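Local coordinates for protein putative surface-anchored fimbrial subunit (Corynebacterium diphtheriae, PDB 3HR6) that probably polymerises into the shaft of the bacterium's surface pili, as a rod of tandem Ig-like modules stiffened by isopeptide and disulfide bonds, at residues Val34-Val44 against Leu98-Glu109. Numbering follows the deposited sequence.
Sequences VDGMSFTLYRV and LYLVVQELNGAE
Strands 38-44 and 98-103 pair antiparallel within the Ig-like fold of the N-terminal pilin module, with T40 facing V102 and Y42 facing L100 as hydrogen-bonded pairs. Both are linked by two backbone bonds, and V44 N to L98 O and E104 N to S38 O continue the register. On the face carrying F39, L41, V101 and Q103, beta-branched V101 and aromatic F39 suit the extended chain, and L41 packs its apolar methyl CD1 on V101 CG2 at 3.6 Å. Q103 CG sits over one face of the F39 ring, offset toward its rim, 4.1 Å from the centroid in a CH-pi contact. The amide and ring planes are inclined by 26°; Q103 OE1 accepts from S114 N, and Q103 NE2 lies 3.4 Å from M37 SD. Near the far end, the edge of the R43 guanidinium meets Y99 OH, NH2 donating over 3.1 Å almost exactly in its plane; that hydroxyl also bonds T95 O.

On the other face, T40 OG1 donates to the anti lone pair of E104 OE2 across 2.5 Å, the bent glutamate chain (chi2 -76°) curling its carboxylate back to the threonine. A water links this same oxygen to Y42 OH. From the first residue of strand 38-44, S38 OG, anti to its own nitrogen (chi1 175°), donates to N106 OD1 at 2.7 Å, in the loop after strand 98-103. G36 O then takes A108 N; a CB on G36 would clash with A108 CB, and one on G107 with G36 O, so glycine suits both places.

Strand 76-83 flanks 38-44 and strand 117-124 flanks 98-103, while strands 5-13 and 131-143 cover the F39 side.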
ATOM      1  N   VAL A  34      18.277   6.981 -14.242  1.00 12.85           N
ATOM      2  CA  VAL A  34      17.016   6.340 -13.913  1.00 12.41           C
ATOM      3  C   VAL A  34      15.987   6.711 -14.973  1.00 12.50           C
ATOM      4  O   VAL A  34      15.911   7.862 -15.426  1.00 12.75           O
ATOM      5  CB  VAL A  34      16.551   6.792 -12.520  1.00 12.89           C
ATOM      6  CG1 VAL A  34      15.164   6.193 -12.138  1.00 11.81           C
ATOM      7  CG2 VAL A  34      17.623   6.444 -11.459  1.00 13.38           C
ATOM      8  N   ASP A  35      15.214   5.725 -15.417  1.00 13.18           N
ATOM      9  CA  ASP A  35      14.126   6.011 -16.339  1.00 13.89           C
ATOM     10  C   ASP A  35      12.829   6.309 -15.607  1.00 14.21           C
ATOM     11  O   ASP A  35      12.687   6.011 -14.436  1.00 14.54           O
ATOM     12  CB  ASP A  35      13.979   4.861 -17.341  1.00 15.34           C
ATOM     13  CG  ASP A  35      15.092   4.852 -18.354  1.00 17.49           C
ATOM     14  OD1 ASP A  35      15.666   5.922 -18.662  1.00 19.79           O
ATOM     15  OD2 ASP A  35      15.394   3.773 -18.872  1.00 28.22           O
ATOM     16  N   GLY A  36      11.917   6.976 -16.319  1.00 13.51           N
ATOM     17  CA  GLY A  36      10.603   7.285 -15.800  1.00 12.91           C
ATOM     18  C   GLY A  36      10.579   8.463 -14.859  1.00 13.47           C
ATOM     19  O   GLY A  36       9.604   8.665 -14.156  1.00 13.34           O
ATOM     20  N   MET A  37      11.681   9.227 -14.811  1.00 12.48           N
ATOM     21  CA  MET A  37      11.736  10.391 -13.941  1.00 12.55           C
ATOM     22  C   MET A  37      11.174  11.559 -14.725  1.00 11.94           C
ATOM     23  O   MET A  37      11.559  11.780 -15.867  1.00 12.01           O
ATOM     24  CB  MET A  37      13.161  10.642 -13.455  1.00 12.54           C
ATOM     25  CG  MET A  37      13.706   9.515 -12.605  1.00 14.13           C
ATOM     26  SD  MET A  37      12.918   9.416 -11.002  1.00 14.92           S
ATOM     27  CE  MET A  37      11.789   8.014 -11.171  1.00 12.71           C
ATOM     28  N   SER A  38      10.272  12.307 -14.090  1.00 12.04           N
ATOM     29  CA  SER A  38       9.454  13.291 -14.776  1.00 12.40           C
ATOM     30  C   SER A  38       9.978  14.687 -14.505  1.00 12.15           C
ATOM     31  O   SER A  38      10.183  15.069 -13.359  1.00 12.53           O
ATOM     32  CB  SER A  38       8.003  13.173 -14.298  1.00 11.99           C
ATOM     33  OG  SER A  38       7.236  14.215 -14.877  1.00 11.72           O
ATOM     34  N   PHE A  39      10.201  15.441 -15.578  1.00 12.02           N
ATOM     35  CA  PHE A  39      10.712  16.769 -15.503  1.00 11.55           C
ATOM     36  C   PHE A  39       9.881  17.707 -16.324  1.00 11.33           C
ATOM     37  O   PHE A  39       9.457  17.364 -17.418  1.00 11.44           O
ATOM     38  CB  PHE A  39      12.134  16.814 -16.040  1.00 11.56           C
ATOM     39  CG  PHE A  39      13.110  16.091 -15.183  1.00  9.97           C
ATOM     40  CD1 PHE A  39      13.806  16.753 -14.171  1.00  8.76           C
ATOM     41  CD2 PHE A  39      13.359  14.757 -15.402  1.00  9.82           C
ATOM     42  CE1 PHE A  39      14.703  16.070 -13.366  1.00 10.33           C
ATOM     43  CE2 PHE A  39      14.243  14.078 -14.625  1.00 10.26           C
ATOM     44  CZ  PHE A  39      14.931  14.736 -13.594  1.00  8.91           C
ATOM     45  N   THR A  40       9.691  18.906 -15.795  1.00 11.18           N
ATOM     46  CA  THR A  40       9.146  19.996 -16.568  1.00 11.34           C
ATOM     47  C   THR A  40      10.260  21.028 -16.835  1.00 11.41           C
ATOM     48  O   THR A  40      11.012  21.426 -15.926  1.00 11.07           O
ATOM     49  CB  THR A  40       7.942  20.619 -15.856  1.00 11.35           C
ATOM     50  OG1 THR A  40       6.947  19.608 -15.664  1.00 12.43           O
ATOM     51  CG2 THR A  40       7.346  21.761 -16.667  1.00 11.55           C
ATOM     52  N   LEU A  41      10.358  21.430 -18.101  1.00 11.31           N
ATOM     53  CA  LEU A  41      11.208  22.521 -18.523  1.00 11.50           C
ATOM     54  C   LEU A  41      10.397  23.817 -18.583  1.00 11.39           C
ATOM     55  O   LEU A  41       9.342  23.862 -19.198  1.00 12.22           O
ATOM     56  CB  LEU A  41      11.837  22.211 -19.884  1.00 11.50           C
ATOM     57  CG  LEU A  41      12.927  23.188 -20.344  1.00 11.90           C
ATOM     58  CD1 LEU A  41      14.228  23.032 -19.518  1.00 11.92           C
ATOM     59  CD2 LEU A  41      13.195  23.019 -21.843  1.00 14.27           C
ATOM     60  N   TYR A  42      10.889  24.850 -17.905  1.00 11.73           N
ATOM     61  CA  TYR A  42      10.361  26.212 -17.977  1.00 12.02           C
ATOM     62  C   TYR A  42      11.403  27.157 -18.541  1.00 12.30           C
ATOM     63  O   TYR A  42      12.608  27.012 -18.252  1.00 12.82           O
ATOM     64  CB  TYR A  42      10.033  26.732 -16.577  1.00 11.92           C
ATOM     65  CG  TYR A  42       8.933  25.975 -15.865  1.00 12.24           C
ATOM     66  CD1 TYR A  42       7.606  26.368 -16.024  1.00 12.13           C
ATOM     67  CD2 TYR A  42       9.208  24.904 -15.028  1.00 10.33           C
ATOM     68  CE1 TYR A  42       6.591  25.716 -15.394  1.00 13.80           C
ATOM     69  CE2 TYR A  42       8.198  24.241 -14.368  1.00 11.93           C
ATOM     70  CZ  TYR A  42       6.872  24.651 -14.577  1.00 11.66           C
ATOM     71  OH  TYR A  42       5.831  24.030 -13.957  1.00 14.19           O
ATOM     72  N   ARG A  43      10.943  28.156 -19.289  1.00 13.42           N
ATOM     73  CA  ARG A  43      11.797  29.277 -19.708  1.00 14.38           C
ATOM     74  C   ARG A  43      11.733  30.388 -18.656  1.00 14.67           C
ATOM     75  O   ARG A  43      10.655  30.696 -18.156  1.00 15.11           O
ATOM     76  CB  ARG A  43      11.358  29.831 -21.060  1.00 14.58           C
ATOM     77  CG  ARG A  43      12.208  31.029 -21.537  1.00 16.50           C
ATOM     78  CD  ARG A  43      12.018  31.333 -23.017  1.00 20.14           C
ATOM     79  NE  ARG A  43      12.125  30.109 -23.814  1.00 23.79           N
ATOM     80  CZ  ARG A  43      11.117  29.479 -24.431  1.00 28.47           C
ATOM     81  NH1 ARG A  43       9.866  29.947 -24.392  1.00 29.10           N
ATOM     82  NH2 ARG A  43      11.372  28.353 -25.103  1.00 30.22           N
ATOM     83  N   VAL A  44      12.883  30.940 -18.285  1.00 15.20           N
ATOM     84  CA  VAL A  44      12.906  32.078 -17.365  1.00 15.19           C
ATOM     85  C   VAL A  44      12.576  33.342 -18.143  1.00 16.21           C
ATOM     86  O   VAL A  44      13.309  33.747 -19.050  1.00 15.77           O
ATOM     87  CB  VAL A  44      14.232  32.207 -16.628  1.00 15.16           C
ATOM     88  CG1 VAL A  44      14.207  33.386 -15.662  1.00 14.27           C
ATOM     89  CG2 VAL A  44      14.513  30.926 -15.868  1.00 12.80           C
ATOM     90  N   LEU A  98      17.525  31.353 -20.678  1.00 12.62           N
ATOM     91  CA  LEU A  98      17.758  30.744 -19.364  1.00 12.93           C
ATOM     92  C   LEU A  98      16.580  29.832 -19.066  1.00 12.21           C
ATOM     93  O   LEU A  98      15.417  30.243 -19.201  1.00 11.92           O
ATOM     94  CB  LEU A  98      17.893  31.806 -18.255  1.00 13.35           C
ATOM     95  CG  LEU A  98      18.270  31.318 -16.837  1.00 14.03           C
ATOM     96  CD1 LEU A  98      19.636  30.660 -16.826  1.00 13.01           C
ATOM     97  CD2 LEU A  98      18.233  32.476 -15.814  1.00 15.14           C
ATOM     98  N   TYR A  99      16.867  28.584 -18.693  1.00 11.75           N
ATOM     99  CA  TYR A  99      15.813  27.628 -18.395  1.00 11.84           C
ATOM    100  C   TYR A  99      15.810  27.179 -16.950  1.00 11.29           C
ATOM    101  O   TYR A  99      16.800  27.280 -16.239  1.00 11.93           O
ATOM    102  CB  TYR A  99      15.894  26.412 -19.324  1.00 11.39           C
ATOM    103  CG  TYR A  99      15.521  26.759 -20.753  1.00 11.38           C
ATOM    104  CD1 TYR A  99      14.203  26.697 -21.181  1.00 11.03           C
ATOM    105  CD2 TYR A  99      16.494  27.166 -21.679  1.00 11.22           C
ATOM    106  CE1 TYR A  99      13.851  27.024 -22.479  1.00 11.63           C
ATOM    107  CE2 TYR A  99      16.142  27.490 -22.997  1.00 11.48           C
ATOM    108  CZ  TYR A  99      14.825  27.405 -23.386  1.00 11.14           C
ATOM    109  OH  TYR A  99      14.430  27.742 -24.676  1.00 15.31           O
ATOM    110  N   LEU A 100      14.667  26.690 -16.516  1.00 11.52           N
ATOM    111  CA  LEU A 100      14.528  26.120 -15.195  1.00 11.56           C
ATOM    112  C   LEU A 100      13.971  24.709 -15.359  1.00 11.73           C
ATOM    113  O   LEU A 100      12.952  24.499 -16.029  1.00 11.11           O
ATOM    114  CB  LEU A 100      13.623  27.003 -14.318  1.00 11.99           C
ATOM    115  CG  LEU A 100      13.372  26.454 -12.916  1.00 11.15           C
ATOM    116  CD1 LEU A 100      14.509  26.818 -11.998  1.00 12.02           C
ATOM    117  CD2 LEU A 100      12.007  26.977 -12.376  1.00 14.77           C
ATOM    118  N   VAL A 101      14.698  23.733 -14.805  1.00 11.56           N
ATOM    119  CA  VAL A 101      14.321  22.335 -14.888  1.00 11.32           C
ATOM    120  C   VAL A 101      13.731  21.924 -13.545  1.00 10.51           C
ATOM    121  O   VAL A 101      14.391  22.050 -12.505  1.00 11.57           O
ATOM    122  CB  VAL A 101      15.549  21.429 -15.237  1.00 10.89           C
ATOM    123  CG1 VAL A 101      15.214  19.948 -15.073  1.00 12.11           C
ATOM    124  CG2 VAL A 101      16.059  21.734 -16.651  1.00 10.86           C
ATOM    125  N   VAL A 102      12.507  21.427 -13.567  1.00 10.28           N
ATOM    126  CA  VAL A 102      11.808  21.046 -12.336  1.00 11.01           C
ATOM    127  C   VAL A 102      11.491  19.560 -12.379  1.00 10.72           C
ATOM    128  O   VAL A 102      10.675  19.124 -13.171  1.00 12.11           O
ATOM    129  CB  VAL A 102      10.504  21.853 -12.121  1.00 11.03           C
ATOM    130  CG1 VAL A 102       9.765  21.379 -10.853  1.00 12.45           C
ATOM    131  CG2 VAL A 102      10.812  23.339 -12.015  1.00 10.72           C
ATOM    132  N   GLN A 103      12.117  18.765 -11.529  1.00 11.35           N
ATOM    133  CA  GLN A 103      11.660  17.384 -11.378  1.00 11.37           C
ATOM    134  C   GLN A 103      10.302  17.367 -10.683  1.00 12.39           C
ATOM    135  O   GLN A 103      10.084  18.092  -9.717  1.00 13.04           O
ATOM    136  CB  GLN A 103      12.612  16.503 -10.579  1.00 11.53           C
ATOM    137  CG  GLN A 103      12.217  15.036 -10.719  1.00 12.55           C
ATOM    138  CD  GLN A 103      13.222  14.045 -10.156  1.00 13.11           C
ATOM    139  OE1 GLN A 103      14.284  14.412  -9.621  1.00 14.53           O
ATOM    140  NE2 GLN A 103      12.895  12.754 -10.287  1.00 13.04           N
ATOM    141  N   GLU A 104       9.425  16.503 -11.169  1.00 12.37           N
ATOM    142  CA  GLU A 104       8.045  16.442 -10.708  1.00 12.23           C
ATOM    143  C   GLU A 104       7.832  15.192  -9.869  1.00 12.60           C
ATOM    144  O   GLU A 104       8.641  14.276  -9.853  1.00 12.35           O
ATOM    145  CB  GLU A 104       7.130  16.390 -11.898  1.00 11.18           C
ATOM    146  CG  GLU A 104       7.265  17.591 -12.849  1.00 13.54           C
ATOM    147  CD  GLU A 104       6.612  18.869 -12.346  1.00 17.09           C
ATOM    148  OE1 GLU A 104       6.341  19.009 -11.141  1.00 16.37           O
ATOM    149  OE2 GLU A 104       6.383  19.757 -13.188  1.00 17.95           O
ATOM    150  N   LEU A 105       6.681  15.158  -9.221  1.00 13.07           N
ATOM    151  CA  LEU A 105       6.305  14.091  -8.314  1.00 14.19           C
ATOM    152  C   LEU A 105       5.495  12.982  -8.989  1.00 14.56           C
ATOM    153  O   LEU A 105       5.016  12.063  -8.311  1.00 16.33           O
ATOM    154  CB  LEU A 105       5.527  14.710  -7.144  1.00 14.23           C
ATOM    155  CG  LEU A 105       6.350  15.538  -6.160  1.00 15.83           C
ATOM    156  CD1 LEU A 105       5.372  16.232  -5.178  1.00 18.00           C
ATOM    157  CD2 LEU A 105       7.381  14.699  -5.417  1.00 16.14           C
ATOM    158  N   ASN A 106       5.332  13.066 -10.319  1.00 15.13           N
ATOM    159  CA  ASN A 106       4.567  12.116 -11.133  1.00 14.75           C
ATOM    160  C   ASN A 106       5.444  11.180 -12.036  1.00 14.01           C
ATOM    161  O   ASN A 106       5.024  10.729 -13.132  1.00 14.50           O
ATOM    162  CB  ASN A 106       3.544  12.873 -11.979  1.00 15.18           C
ATOM    163  CG  ASN A 106       4.180  13.667 -13.096  1.00 14.65           C
ATOM    164  OD1 ASN A 106       5.356  14.005 -13.012  1.00 13.94           O
ATOM    165  ND2 ASN A 106       3.427  13.927 -14.179  1.00 15.92           N
ATOM    166  N   GLY A 107       6.662  10.884 -11.579  1.00 14.01           N
ATOM    167  CA  GLY A 107       7.510   9.887 -12.253  1.00 14.21           C
ATOM    168  C   GLY A 107       6.927   8.498 -12.148  1.00 14.13           C
ATOM    169  O   GLY A 107       5.967   8.299 -11.397  1.00 13.89           O
ATOM    170  N   ALA A 108       7.524   7.554 -12.868  1.00 15.42           N
ATOM    171  CA  ALA A 108       7.073   6.151 -12.886  1.00 16.88           C
ATOM    172  C   ALA A 108       7.166   5.552 -11.495  1.00 18.30           C
ATOM    173  O   ALA A 108       6.306   4.759 -11.057  1.00 18.72           O
ATOM    174  CB  ALA A 108       7.887   5.333 -13.890  1.00 16.75           C
ATOM    175  N   GLU A 109       8.225   5.948 -10.781  1.00 17.94           N
ATOM    176  CA  GLU A 109       8.468   5.547  -9.408  1.00 18.69           C
ATOM    177  C   GLU A 109       8.568   6.803  -8.555  1.00 17.85           C
ATOM    178  O   GLU A 109       9.054   7.856  -9.004  1.00 16.48           O
ATOM    179  CB  GLU A 109       9.783   4.786  -9.266  1.00 18.65           C
ATOM    180  CG  GLU A 109       9.947   3.537 -10.060  1.00 23.07           C
ATOM    181  CD  GLU A 109      11.351   2.983  -9.861  1.00 28.74           C
ATOM    182  OE1 GLU A 109      12.332   3.630 -10.332  1.00 30.32           O
ATOM    183  OE2 GLU A 109      11.463   1.930  -9.186  1.00 30.74           O
TER
HETATM  184  O   HOH W   1      11.130   4.839 -12.656  1.00 16.85           O
HETATM  185  O   HOH W   2      10.057  12.298 -11.064  1.00 12.09           O
HETATM  186  O   HOH W   3       6.388  22.328 -12.153  1.00 14.44           O
HETATM  187  O   HOH W   4      15.425  33.066 -20.614  1.00 17.28           O